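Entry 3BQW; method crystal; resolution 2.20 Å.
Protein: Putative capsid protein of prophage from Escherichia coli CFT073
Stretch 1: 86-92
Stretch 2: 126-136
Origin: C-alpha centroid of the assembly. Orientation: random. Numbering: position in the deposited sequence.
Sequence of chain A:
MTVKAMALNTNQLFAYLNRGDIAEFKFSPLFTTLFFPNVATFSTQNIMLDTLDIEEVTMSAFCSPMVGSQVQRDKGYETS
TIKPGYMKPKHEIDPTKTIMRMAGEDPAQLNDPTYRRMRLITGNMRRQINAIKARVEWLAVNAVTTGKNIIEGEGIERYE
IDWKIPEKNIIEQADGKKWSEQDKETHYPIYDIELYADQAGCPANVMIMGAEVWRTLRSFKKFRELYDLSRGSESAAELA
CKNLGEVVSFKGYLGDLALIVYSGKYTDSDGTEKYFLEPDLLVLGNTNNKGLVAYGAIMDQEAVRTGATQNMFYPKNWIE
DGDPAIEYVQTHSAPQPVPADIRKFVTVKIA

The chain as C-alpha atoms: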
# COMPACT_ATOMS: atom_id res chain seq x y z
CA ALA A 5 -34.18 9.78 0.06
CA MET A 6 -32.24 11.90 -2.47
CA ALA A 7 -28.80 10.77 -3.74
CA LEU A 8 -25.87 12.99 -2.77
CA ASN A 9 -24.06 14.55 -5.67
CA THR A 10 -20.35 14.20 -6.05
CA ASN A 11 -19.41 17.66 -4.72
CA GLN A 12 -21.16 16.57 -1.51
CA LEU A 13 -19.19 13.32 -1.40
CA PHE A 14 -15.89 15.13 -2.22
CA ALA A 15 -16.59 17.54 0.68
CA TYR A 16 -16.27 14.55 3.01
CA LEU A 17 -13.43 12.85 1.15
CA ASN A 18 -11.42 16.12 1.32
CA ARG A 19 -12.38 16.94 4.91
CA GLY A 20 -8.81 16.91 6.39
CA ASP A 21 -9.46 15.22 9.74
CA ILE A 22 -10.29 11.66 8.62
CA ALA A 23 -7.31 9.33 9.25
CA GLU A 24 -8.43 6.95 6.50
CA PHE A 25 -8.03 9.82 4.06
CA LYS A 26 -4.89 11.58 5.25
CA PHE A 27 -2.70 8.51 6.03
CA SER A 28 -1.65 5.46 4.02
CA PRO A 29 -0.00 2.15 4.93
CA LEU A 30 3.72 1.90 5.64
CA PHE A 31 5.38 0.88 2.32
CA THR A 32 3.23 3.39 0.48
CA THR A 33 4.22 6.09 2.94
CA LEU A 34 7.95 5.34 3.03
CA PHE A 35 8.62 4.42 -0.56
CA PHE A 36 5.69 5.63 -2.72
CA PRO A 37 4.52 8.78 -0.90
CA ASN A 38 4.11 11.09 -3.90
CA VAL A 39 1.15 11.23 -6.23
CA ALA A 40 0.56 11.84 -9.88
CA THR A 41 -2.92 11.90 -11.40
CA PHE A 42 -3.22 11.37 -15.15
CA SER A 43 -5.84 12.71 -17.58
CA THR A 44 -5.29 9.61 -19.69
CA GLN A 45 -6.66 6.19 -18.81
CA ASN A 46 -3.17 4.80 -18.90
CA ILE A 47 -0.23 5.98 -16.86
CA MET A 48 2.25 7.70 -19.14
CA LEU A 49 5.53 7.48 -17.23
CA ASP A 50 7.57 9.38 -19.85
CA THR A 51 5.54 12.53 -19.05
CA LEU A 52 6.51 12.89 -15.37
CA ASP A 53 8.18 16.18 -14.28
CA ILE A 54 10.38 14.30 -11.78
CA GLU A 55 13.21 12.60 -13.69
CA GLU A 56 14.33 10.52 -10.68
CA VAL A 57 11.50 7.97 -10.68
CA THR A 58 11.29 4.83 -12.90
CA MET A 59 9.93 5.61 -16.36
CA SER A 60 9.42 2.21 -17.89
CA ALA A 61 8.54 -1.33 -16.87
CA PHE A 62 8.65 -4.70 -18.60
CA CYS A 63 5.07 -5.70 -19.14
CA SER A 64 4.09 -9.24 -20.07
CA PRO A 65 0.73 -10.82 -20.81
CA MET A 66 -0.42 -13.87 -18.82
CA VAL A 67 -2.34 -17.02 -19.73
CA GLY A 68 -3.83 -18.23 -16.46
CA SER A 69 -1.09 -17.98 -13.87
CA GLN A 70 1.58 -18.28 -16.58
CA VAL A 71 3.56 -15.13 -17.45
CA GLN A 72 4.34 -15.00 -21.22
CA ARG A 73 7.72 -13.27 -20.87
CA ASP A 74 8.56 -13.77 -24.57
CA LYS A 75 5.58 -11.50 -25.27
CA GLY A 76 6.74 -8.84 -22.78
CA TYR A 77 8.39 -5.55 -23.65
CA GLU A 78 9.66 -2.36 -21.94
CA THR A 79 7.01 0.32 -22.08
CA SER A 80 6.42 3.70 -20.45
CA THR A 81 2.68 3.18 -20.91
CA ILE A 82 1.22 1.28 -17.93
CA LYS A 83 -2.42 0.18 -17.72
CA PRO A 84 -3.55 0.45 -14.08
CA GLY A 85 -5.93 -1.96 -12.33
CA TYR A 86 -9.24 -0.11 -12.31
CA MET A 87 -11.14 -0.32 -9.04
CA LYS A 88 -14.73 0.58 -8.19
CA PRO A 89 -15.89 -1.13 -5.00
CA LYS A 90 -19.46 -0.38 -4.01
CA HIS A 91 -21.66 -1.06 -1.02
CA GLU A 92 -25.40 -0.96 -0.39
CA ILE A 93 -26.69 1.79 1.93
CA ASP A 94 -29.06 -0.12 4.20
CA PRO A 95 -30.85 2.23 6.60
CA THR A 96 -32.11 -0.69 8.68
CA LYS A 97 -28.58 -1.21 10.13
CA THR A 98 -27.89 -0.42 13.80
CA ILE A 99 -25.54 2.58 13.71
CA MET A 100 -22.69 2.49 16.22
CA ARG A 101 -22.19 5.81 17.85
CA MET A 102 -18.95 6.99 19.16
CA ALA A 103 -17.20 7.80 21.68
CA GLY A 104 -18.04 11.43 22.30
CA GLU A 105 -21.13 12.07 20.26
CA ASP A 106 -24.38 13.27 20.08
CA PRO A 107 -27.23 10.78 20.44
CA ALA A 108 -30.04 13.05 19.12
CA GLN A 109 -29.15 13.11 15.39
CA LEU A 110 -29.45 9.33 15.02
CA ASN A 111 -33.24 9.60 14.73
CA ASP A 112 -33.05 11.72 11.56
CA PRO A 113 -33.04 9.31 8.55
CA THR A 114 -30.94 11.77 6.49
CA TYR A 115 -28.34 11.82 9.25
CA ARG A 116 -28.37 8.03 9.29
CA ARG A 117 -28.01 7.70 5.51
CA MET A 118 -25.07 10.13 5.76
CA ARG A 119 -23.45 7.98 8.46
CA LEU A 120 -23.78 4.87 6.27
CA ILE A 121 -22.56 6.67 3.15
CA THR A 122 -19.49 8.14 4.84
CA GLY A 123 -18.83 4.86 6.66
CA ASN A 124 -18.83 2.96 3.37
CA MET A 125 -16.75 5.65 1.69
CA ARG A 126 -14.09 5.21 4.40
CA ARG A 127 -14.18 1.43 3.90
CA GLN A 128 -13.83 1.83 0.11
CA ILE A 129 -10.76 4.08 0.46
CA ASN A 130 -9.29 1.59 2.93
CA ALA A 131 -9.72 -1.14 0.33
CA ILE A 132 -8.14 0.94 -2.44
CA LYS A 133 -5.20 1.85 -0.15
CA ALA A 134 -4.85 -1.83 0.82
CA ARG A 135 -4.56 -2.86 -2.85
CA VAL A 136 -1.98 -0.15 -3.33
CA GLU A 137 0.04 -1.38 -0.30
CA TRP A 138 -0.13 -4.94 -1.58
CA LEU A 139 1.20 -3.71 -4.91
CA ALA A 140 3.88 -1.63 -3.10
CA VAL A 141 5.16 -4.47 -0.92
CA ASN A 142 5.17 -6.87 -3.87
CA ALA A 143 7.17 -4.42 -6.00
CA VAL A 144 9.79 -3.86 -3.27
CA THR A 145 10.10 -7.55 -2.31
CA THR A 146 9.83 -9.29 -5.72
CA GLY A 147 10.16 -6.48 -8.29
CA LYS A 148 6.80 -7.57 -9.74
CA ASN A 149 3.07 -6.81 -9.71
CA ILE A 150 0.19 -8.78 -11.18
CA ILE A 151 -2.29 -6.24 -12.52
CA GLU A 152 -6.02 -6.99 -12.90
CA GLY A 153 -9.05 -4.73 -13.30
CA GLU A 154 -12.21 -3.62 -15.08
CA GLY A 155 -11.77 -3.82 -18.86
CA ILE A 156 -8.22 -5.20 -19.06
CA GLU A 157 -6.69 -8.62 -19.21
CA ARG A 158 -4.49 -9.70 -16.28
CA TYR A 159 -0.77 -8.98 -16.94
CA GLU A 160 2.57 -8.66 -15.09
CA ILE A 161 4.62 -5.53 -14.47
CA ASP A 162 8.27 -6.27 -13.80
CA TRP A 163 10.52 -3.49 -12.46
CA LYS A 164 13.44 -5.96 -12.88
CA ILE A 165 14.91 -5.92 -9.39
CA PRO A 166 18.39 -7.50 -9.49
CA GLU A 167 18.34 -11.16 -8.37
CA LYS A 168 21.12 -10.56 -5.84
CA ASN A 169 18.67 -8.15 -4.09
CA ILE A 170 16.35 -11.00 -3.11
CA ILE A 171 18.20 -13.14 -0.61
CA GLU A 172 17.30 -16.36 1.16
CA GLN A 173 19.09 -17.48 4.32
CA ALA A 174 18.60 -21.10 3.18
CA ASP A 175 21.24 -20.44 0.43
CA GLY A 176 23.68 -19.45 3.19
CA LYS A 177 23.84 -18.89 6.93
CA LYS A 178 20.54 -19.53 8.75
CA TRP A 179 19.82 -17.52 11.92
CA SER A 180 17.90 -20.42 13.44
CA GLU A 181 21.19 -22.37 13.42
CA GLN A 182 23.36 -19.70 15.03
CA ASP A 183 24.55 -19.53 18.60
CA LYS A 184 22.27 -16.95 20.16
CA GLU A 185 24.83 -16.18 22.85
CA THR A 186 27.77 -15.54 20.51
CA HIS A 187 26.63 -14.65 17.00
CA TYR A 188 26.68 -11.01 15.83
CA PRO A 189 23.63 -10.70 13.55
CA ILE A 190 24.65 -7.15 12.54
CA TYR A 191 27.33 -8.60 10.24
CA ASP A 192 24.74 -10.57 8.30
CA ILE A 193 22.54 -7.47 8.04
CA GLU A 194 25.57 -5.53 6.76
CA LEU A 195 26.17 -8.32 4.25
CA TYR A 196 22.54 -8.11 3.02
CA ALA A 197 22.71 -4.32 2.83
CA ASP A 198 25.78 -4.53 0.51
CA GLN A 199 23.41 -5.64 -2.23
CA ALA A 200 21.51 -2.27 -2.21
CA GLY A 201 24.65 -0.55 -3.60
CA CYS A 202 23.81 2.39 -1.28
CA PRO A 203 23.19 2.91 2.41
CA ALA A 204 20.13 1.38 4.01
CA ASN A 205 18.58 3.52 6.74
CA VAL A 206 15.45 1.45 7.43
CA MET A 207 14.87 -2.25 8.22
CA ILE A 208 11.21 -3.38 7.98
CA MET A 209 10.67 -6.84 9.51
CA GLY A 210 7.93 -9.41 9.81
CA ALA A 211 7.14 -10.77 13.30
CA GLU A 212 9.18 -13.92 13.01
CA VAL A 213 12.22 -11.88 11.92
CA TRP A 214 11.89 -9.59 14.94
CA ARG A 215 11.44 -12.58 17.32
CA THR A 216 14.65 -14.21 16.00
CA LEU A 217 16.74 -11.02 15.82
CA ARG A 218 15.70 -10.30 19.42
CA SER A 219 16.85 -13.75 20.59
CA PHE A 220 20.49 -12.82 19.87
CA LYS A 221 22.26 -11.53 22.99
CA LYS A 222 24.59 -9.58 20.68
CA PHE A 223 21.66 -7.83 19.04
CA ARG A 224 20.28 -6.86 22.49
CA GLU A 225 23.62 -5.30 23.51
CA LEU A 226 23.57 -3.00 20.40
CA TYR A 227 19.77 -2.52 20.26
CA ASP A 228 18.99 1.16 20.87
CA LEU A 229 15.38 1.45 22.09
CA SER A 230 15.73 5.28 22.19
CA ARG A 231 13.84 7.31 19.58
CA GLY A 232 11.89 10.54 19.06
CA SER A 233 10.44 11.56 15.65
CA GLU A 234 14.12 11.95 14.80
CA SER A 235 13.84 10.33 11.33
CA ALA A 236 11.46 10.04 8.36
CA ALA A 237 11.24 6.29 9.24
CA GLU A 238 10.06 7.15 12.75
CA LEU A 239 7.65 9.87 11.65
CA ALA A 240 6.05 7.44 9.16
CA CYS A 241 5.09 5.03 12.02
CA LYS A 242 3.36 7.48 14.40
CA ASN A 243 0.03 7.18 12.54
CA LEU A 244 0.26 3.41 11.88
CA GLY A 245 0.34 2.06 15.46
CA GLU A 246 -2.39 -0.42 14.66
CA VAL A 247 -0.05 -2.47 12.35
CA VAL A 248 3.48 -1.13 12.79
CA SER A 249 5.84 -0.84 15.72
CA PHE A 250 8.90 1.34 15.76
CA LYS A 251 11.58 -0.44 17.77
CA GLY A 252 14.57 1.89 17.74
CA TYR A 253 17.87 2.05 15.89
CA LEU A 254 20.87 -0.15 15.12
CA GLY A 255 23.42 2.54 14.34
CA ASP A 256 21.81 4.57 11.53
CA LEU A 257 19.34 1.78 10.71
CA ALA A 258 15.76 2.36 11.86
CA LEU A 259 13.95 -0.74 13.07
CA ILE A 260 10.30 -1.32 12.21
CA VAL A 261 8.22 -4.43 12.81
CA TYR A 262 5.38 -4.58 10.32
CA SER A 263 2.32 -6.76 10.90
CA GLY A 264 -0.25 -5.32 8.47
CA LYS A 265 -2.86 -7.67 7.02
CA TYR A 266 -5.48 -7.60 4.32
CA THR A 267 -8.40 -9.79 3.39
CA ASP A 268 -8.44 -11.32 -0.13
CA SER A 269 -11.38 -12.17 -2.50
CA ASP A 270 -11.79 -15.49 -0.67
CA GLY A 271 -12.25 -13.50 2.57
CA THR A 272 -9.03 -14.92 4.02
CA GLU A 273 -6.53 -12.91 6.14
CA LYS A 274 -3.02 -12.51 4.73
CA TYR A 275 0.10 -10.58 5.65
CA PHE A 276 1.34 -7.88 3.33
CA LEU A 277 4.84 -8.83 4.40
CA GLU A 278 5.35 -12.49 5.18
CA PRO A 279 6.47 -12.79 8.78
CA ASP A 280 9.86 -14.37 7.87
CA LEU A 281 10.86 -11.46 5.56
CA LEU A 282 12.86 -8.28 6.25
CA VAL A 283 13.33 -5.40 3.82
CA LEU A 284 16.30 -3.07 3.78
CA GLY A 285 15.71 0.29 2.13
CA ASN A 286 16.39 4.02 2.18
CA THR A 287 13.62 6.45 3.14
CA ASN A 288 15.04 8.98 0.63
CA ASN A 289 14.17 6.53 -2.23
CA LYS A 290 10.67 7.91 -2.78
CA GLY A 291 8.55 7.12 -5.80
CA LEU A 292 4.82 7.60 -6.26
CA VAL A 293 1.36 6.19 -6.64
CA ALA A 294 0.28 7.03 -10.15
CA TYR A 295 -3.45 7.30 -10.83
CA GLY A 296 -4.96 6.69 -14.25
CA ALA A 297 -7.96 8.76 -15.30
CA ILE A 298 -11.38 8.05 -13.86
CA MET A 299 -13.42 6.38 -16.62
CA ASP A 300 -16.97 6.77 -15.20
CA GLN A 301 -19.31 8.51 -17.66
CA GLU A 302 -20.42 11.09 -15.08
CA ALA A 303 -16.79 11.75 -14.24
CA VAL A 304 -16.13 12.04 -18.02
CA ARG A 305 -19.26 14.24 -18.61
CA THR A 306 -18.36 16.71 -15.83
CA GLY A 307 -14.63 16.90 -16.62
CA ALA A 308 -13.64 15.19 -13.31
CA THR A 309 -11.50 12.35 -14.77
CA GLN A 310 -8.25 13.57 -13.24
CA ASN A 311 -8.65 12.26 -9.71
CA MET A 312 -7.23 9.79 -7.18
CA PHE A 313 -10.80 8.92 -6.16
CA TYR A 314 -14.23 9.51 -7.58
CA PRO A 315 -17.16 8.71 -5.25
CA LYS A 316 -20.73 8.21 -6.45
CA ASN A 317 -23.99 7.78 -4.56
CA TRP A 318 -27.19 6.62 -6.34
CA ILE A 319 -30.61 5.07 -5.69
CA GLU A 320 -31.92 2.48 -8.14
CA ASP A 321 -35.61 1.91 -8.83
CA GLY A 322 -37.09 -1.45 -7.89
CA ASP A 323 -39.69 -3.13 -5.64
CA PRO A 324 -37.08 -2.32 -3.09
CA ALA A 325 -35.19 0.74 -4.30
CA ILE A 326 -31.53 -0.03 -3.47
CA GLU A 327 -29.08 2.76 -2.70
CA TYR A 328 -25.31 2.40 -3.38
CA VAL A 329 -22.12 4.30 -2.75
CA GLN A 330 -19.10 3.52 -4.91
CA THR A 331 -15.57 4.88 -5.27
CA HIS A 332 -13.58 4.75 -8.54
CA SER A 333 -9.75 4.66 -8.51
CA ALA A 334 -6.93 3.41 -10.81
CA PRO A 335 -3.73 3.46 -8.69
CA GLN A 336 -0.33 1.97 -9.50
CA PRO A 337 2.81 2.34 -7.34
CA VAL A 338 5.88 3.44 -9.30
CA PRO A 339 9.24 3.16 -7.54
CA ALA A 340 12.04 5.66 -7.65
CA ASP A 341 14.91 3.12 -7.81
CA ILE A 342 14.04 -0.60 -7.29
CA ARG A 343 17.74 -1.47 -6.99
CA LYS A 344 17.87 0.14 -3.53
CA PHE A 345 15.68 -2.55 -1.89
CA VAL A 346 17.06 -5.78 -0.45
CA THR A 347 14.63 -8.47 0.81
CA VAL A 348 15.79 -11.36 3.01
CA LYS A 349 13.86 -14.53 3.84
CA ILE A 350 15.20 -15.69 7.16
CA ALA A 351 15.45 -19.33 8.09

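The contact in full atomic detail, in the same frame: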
# COMPACT_ATOMS: atom_id res chain seq x y z
N TYR A 86 -8.13 -0.99 -12.62
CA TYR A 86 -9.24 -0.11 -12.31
C TYR A 86 -10.09 -0.72 -11.21
O TYR A 86 -10.48 -1.89 -11.29
CB TYR A 86 -10.09 0.15 -13.54
CG TYR A 86 -10.95 1.37 -13.43
CD1 TYR A 86 -10.45 2.61 -13.81
CD2 TYR A 86 -12.27 1.29 -12.98
CE1 TYR A 86 -11.23 3.73 -13.73
CE2 TYR A 86 -13.07 2.41 -12.89
CZ TYR A 86 -12.54 3.64 -13.27
OH TYR A 86 -13.29 4.79 -13.22
N MET A 87 -10.36 0.09 -10.19
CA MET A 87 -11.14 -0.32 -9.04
C MET A 87 -12.40 0.54 -8.91
O MET A 87 -12.39 1.76 -9.17
CB MET A 87 -10.28 -0.18 -7.77
CG MET A 87 -8.95 -0.91 -7.74
SD MET A 87 -8.09 -0.71 -6.13
CE MET A 87 -9.11 -1.84 -5.26
N LYS A 88 -13.48 -0.11 -8.49
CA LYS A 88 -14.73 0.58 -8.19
C LYS A 88 -15.62 -0.19 -7.20
O LYS A 88 -16.77 -0.50 -7.50
CB LYS A 88 -15.49 0.96 -9.46
CG LYS A 88 -15.78 -0.16 -10.43
CD LYS A 88 -16.54 0.43 -11.61
CE LYS A 88 -16.92 -0.60 -12.66
NZ LYS A 88 -17.73 -1.71 -12.10
N PRO A 89 -15.10 -0.45 -5.99
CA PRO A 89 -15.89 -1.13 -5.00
C PRO A 89 -17.11 -0.31 -4.63
O PRO A 89 -17.05 0.93 -4.57
CB PRO A 89 -14.93 -1.24 -3.81
CG PRO A 89 -13.96 -0.17 -3.99
CD PRO A 89 -13.77 -0.09 -5.47
N LYS A 90 -18.23 -1.01 -4.45
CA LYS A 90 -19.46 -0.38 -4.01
C LYS A 90 -20.07 -1.16 -2.86
O LYS A 90 -19.74 -2.32 -2.64
CB LYS A 90 -20.47 -0.25 -5.16
CG LYS A 90 -21.08 -1.55 -5.64
CD LYS A 90 -22.16 -1.29 -6.65
CE LYS A 90 -22.67 -2.59 -7.25
NZ LYS A 90 -23.76 -2.31 -8.24
N HIS A 91 -20.95 -0.48 -2.13
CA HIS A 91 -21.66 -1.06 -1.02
C HIS A 91 -23.09 -0.54 -1.05
O HIS A 91 -23.32 0.61 -1.43
CB HIS A 91 -21.04 -0.61 0.31
CG HIS A 91 -19.66 -1.15 0.56
ND1 HIS A 91 -19.41 -2.17 1.46
CD2 HIS A 91 -18.46 -0.77 0.07
CE1 HIS A 91 -18.10 -2.40 1.48
NE2 HIS A 91 -17.51 -1.57 0.64
N GLU A 92 -24.02 -1.37 -0.61
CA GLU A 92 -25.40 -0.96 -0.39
C GLU A 92 -25.51 -0.07 0.87
O GLU A 92 -24.81 -0.28 1.88
CB GLU A 92 -26.32 -2.18 -0.28
CG GLU A 92 -27.77 -1.81 0.13
CD GLU A 92 -28.72 -3.00 0.23
OE1 GLU A 92 -28.33 -4.13 -0.16
OE2 GLU A 92 -29.88 -2.80 0.70
N ARG A 126 -15.34 5.48 3.67
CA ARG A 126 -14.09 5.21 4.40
C ARG A 126 -13.58 3.79 4.16
O ARG A 126 -12.40 3.57 4.04
CB ARG A 126 -14.24 5.46 5.91
CG ARG A 126 -14.31 6.95 6.29
CD ARG A 126 -14.13 7.20 7.80
NE ARG A 126 -14.90 6.30 8.67
CZ ARG A 126 -16.16 6.47 9.05
NH1 ARG A 126 -16.87 7.52 8.64
NH2 ARG A 126 -16.74 5.57 9.84
N ARG A 127 -14.50 2.84 4.11
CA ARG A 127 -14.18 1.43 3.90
C ARG A 127 -13.69 1.20 2.46
O ARG A 127 -12.78 0.41 2.23
CB ARG A 127 -15.45 0.65 4.23
CG ARG A 127 -15.51 -0.82 3.94
CD ARG A 127 -16.90 -1.36 4.43
NE ARG A 127 -17.00 -1.25 5.89
CZ ARG A 127 -17.87 -0.49 6.59
NH1 ARG A 127 -18.81 0.26 6.00
NH2 ARG A 127 -17.80 -0.51 7.91
N GLN A 128 -14.28 1.92 1.50
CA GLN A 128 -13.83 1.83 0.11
C GLN A 128 -12.42 2.41 -0.11
O GLN A 128 -11.61 1.83 -0.81
CB GLN A 128 -14.85 2.49 -0.82
CG GLN A 128 -16.08 1.63 -0.98
CD GLN A 128 -17.26 2.39 -1.53
OE1 GLN A 128 -17.13 3.53 -2.00
NE2 GLN A 128 -18.43 1.78 -1.46
N ILE A 129 -12.12 3.54 0.51
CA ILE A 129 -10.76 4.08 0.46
C ILE A 129 -9.76 3.14 1.14
O ILE A 129 -8.66 2.94 0.65
CB ILE A 129 -10.69 5.48 1.09
CG1 ILE A 129 -11.55 6.47 0.29
CG2 ILE A 129 -9.25 5.98 1.16
CD1 ILE A 129 -11.18 6.61 -1.14
N ASN A 130 -10.15 2.53 2.26
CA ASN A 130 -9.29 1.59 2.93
C ASN A 130 -8.95 0.45 2.00
O ASN A 130 -7.85 -0.05 2.04
CB ASN A 130 -9.96 0.98 4.19
CG ASN A 130 -10.03 1.93 5.39
OD1 ASN A 130 -10.75 1.63 6.34
ND2 ASN A 130 -9.32 3.05 5.35
N ALA A 131 -9.92 -0.02 1.22
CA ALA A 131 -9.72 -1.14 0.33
C ALA A 131 -8.81 -0.78 -0.85
O ALA A 131 -8.03 -1.61 -1.32
CB ALA A 131 -11.04 -1.66 -0.17
N ILE A 132 -8.97 0.44 -1.37
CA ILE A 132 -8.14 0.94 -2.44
C ILE A 132 -6.71 1.10 -1.93
O ILE A 132 -5.77 0.74 -2.64
CB ILE A 132 -8.68 2.27 -3.05
CG1 ILE A 132 -10.03 2.03 -3.78
CG2 ILE A 132 -7.69 2.90 -4.05
CD1 ILE A 132 -10.99 3.28 -3.78
N LYS A 133 -6.54 1.64 -0.72
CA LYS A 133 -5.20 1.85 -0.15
C LYS A 133 -4.50 0.52 0.19
O LYS A 133 -3.28 0.43 0.12
CB LYS A 133 -5.25 2.76 1.07
CG LYS A 133 -5.49 4.20 0.72
CD LYS A 133 -5.23 5.14 1.82
CE LYS A 133 -5.47 6.61 1.37
NZ LYS A 133 -5.55 7.51 2.56
N ALA A 134 -5.29 -0.48 0.56
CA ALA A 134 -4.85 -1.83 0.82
C ALA A 134 -4.34 -2.51 -0.45
O ALA A 134 -3.29 -3.14 -0.42
CB ALA A 134 -5.99 -2.65 1.43
N ARG A 135 -5.06 -2.38 -1.56
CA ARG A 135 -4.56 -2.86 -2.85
C ARG A 135 -3.26 -2.18 -3.23
O ARG A 135 -2.34 -2.82 -3.69
CB ARG A 135 -5.61 -2.69 -3.96
CG ARG A 135 -5.07 -2.91 -5.41
CD ARG A 135 -5.15 -4.34 -5.79
NE ARG A 135 -6.53 -4.75 -5.64
CZ ARG A 135 -6.95 -6.01 -5.52
NH1 ARG A 135 -6.10 -7.04 -5.56
NH2 ARG A 135 -8.27 -6.21 -5.37
N VAL A 136 -3.19 -0.87 -3.05
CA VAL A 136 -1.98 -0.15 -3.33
C VAL A 136 -0.80 -0.64 -2.49
O VAL A 136 0.32 -0.75 -3.01
CB VAL A 136 -2.19 1.38 -3.17
CG1 VAL A 136 -0.87 2.13 -3.27
CG2 VAL A 136 -3.14 1.90 -4.22

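Stretch 1 is an extended segment, a loop from Y86 to P89 that passes into a strand at K90 to H91 and E92. It lies along one side of the part of a longer helix that stretch 2 supplies. The two run in nearly opposite directions: the strand and helix axes make an angle of 152° and approach to 9.4 Å. The register follows from this, with M87 opposite I132 (CA to CA 7.4 Å) and P89 opposite Q128 (CA to CA 6.3 Å), so moving forward along the helix means moving backward along the extended segment. An extended chain sends successive side chains to alternate sides, and here M87, P89 and H91 point toward the helix while K88 and K90 point away, which keeps both lysine side chains off the helix, although the backbone of K90 still touches Q128: its CA is 3.5 Å from Q128 NE2. The helix answers with residues spaced three or four apart. From N130 onward its backbone amides are paired within the helix, as in I132 N to Q128 O at 3.0 Å, and no hydrogen bond crosses between the stretches; the contact is one of packing.

R127 reaches stretch 1 through the aliphatic part of its side chain: its CD lies 3.4 Å from CE1 of H91. A long arginine suits such an exposed border, since its methylenes can cover a neighbor while NH1 of its guanidinium hydrogen-bonds elsewhere in the structure.

Q128 gives the contact more of its surface than any other helix residue and, although polar, is buried. Its chain, with chi1 m and chi2 t, runs alongside the extended backbone from P89 to H91. The CG atoms of P89 and Q128 stand 4.1 Å apart, an apolar touch between a compact ring and a methylene. Farther out, the CD of Q128 comes within 3.4 Å of O of P89, and NE2 of Q128 lies 3.0 Å from CD2 of H91, at the edge of the imidazole and near its plane. NE2 of Q128 is also 3.5 Å from N of H91, but both are donors, so this is proximity without a bond. The amide finds its hydrogen bonds elsewhere in the structure, which is how a polar group can be accommodated in a buried place.

A131, one turn beyond R127, points toward stretch 1, but its methyl is too short to touch; instead its carbonyl O lies 4.1 Å from CE of M87.

I132 and R135 receive the rest of M87. The CB of I132 points sideways, yet its CG1 meets SD of M87 at 4.1 Å, an apolar pairing, and the same sulfur is 4.0 Å from CA of I132. Methionine is well suited here because its unbranched, flexible chain can lie along a helix surface; with chi1 m, chi2 t and chi3 p, it places both SD and CE against the helix. After K133, which points away, and A134, R135 closes the contact: its CG is 3.8 Å from SD of M87, and CE of M87 sits at the edge of its guanidinium.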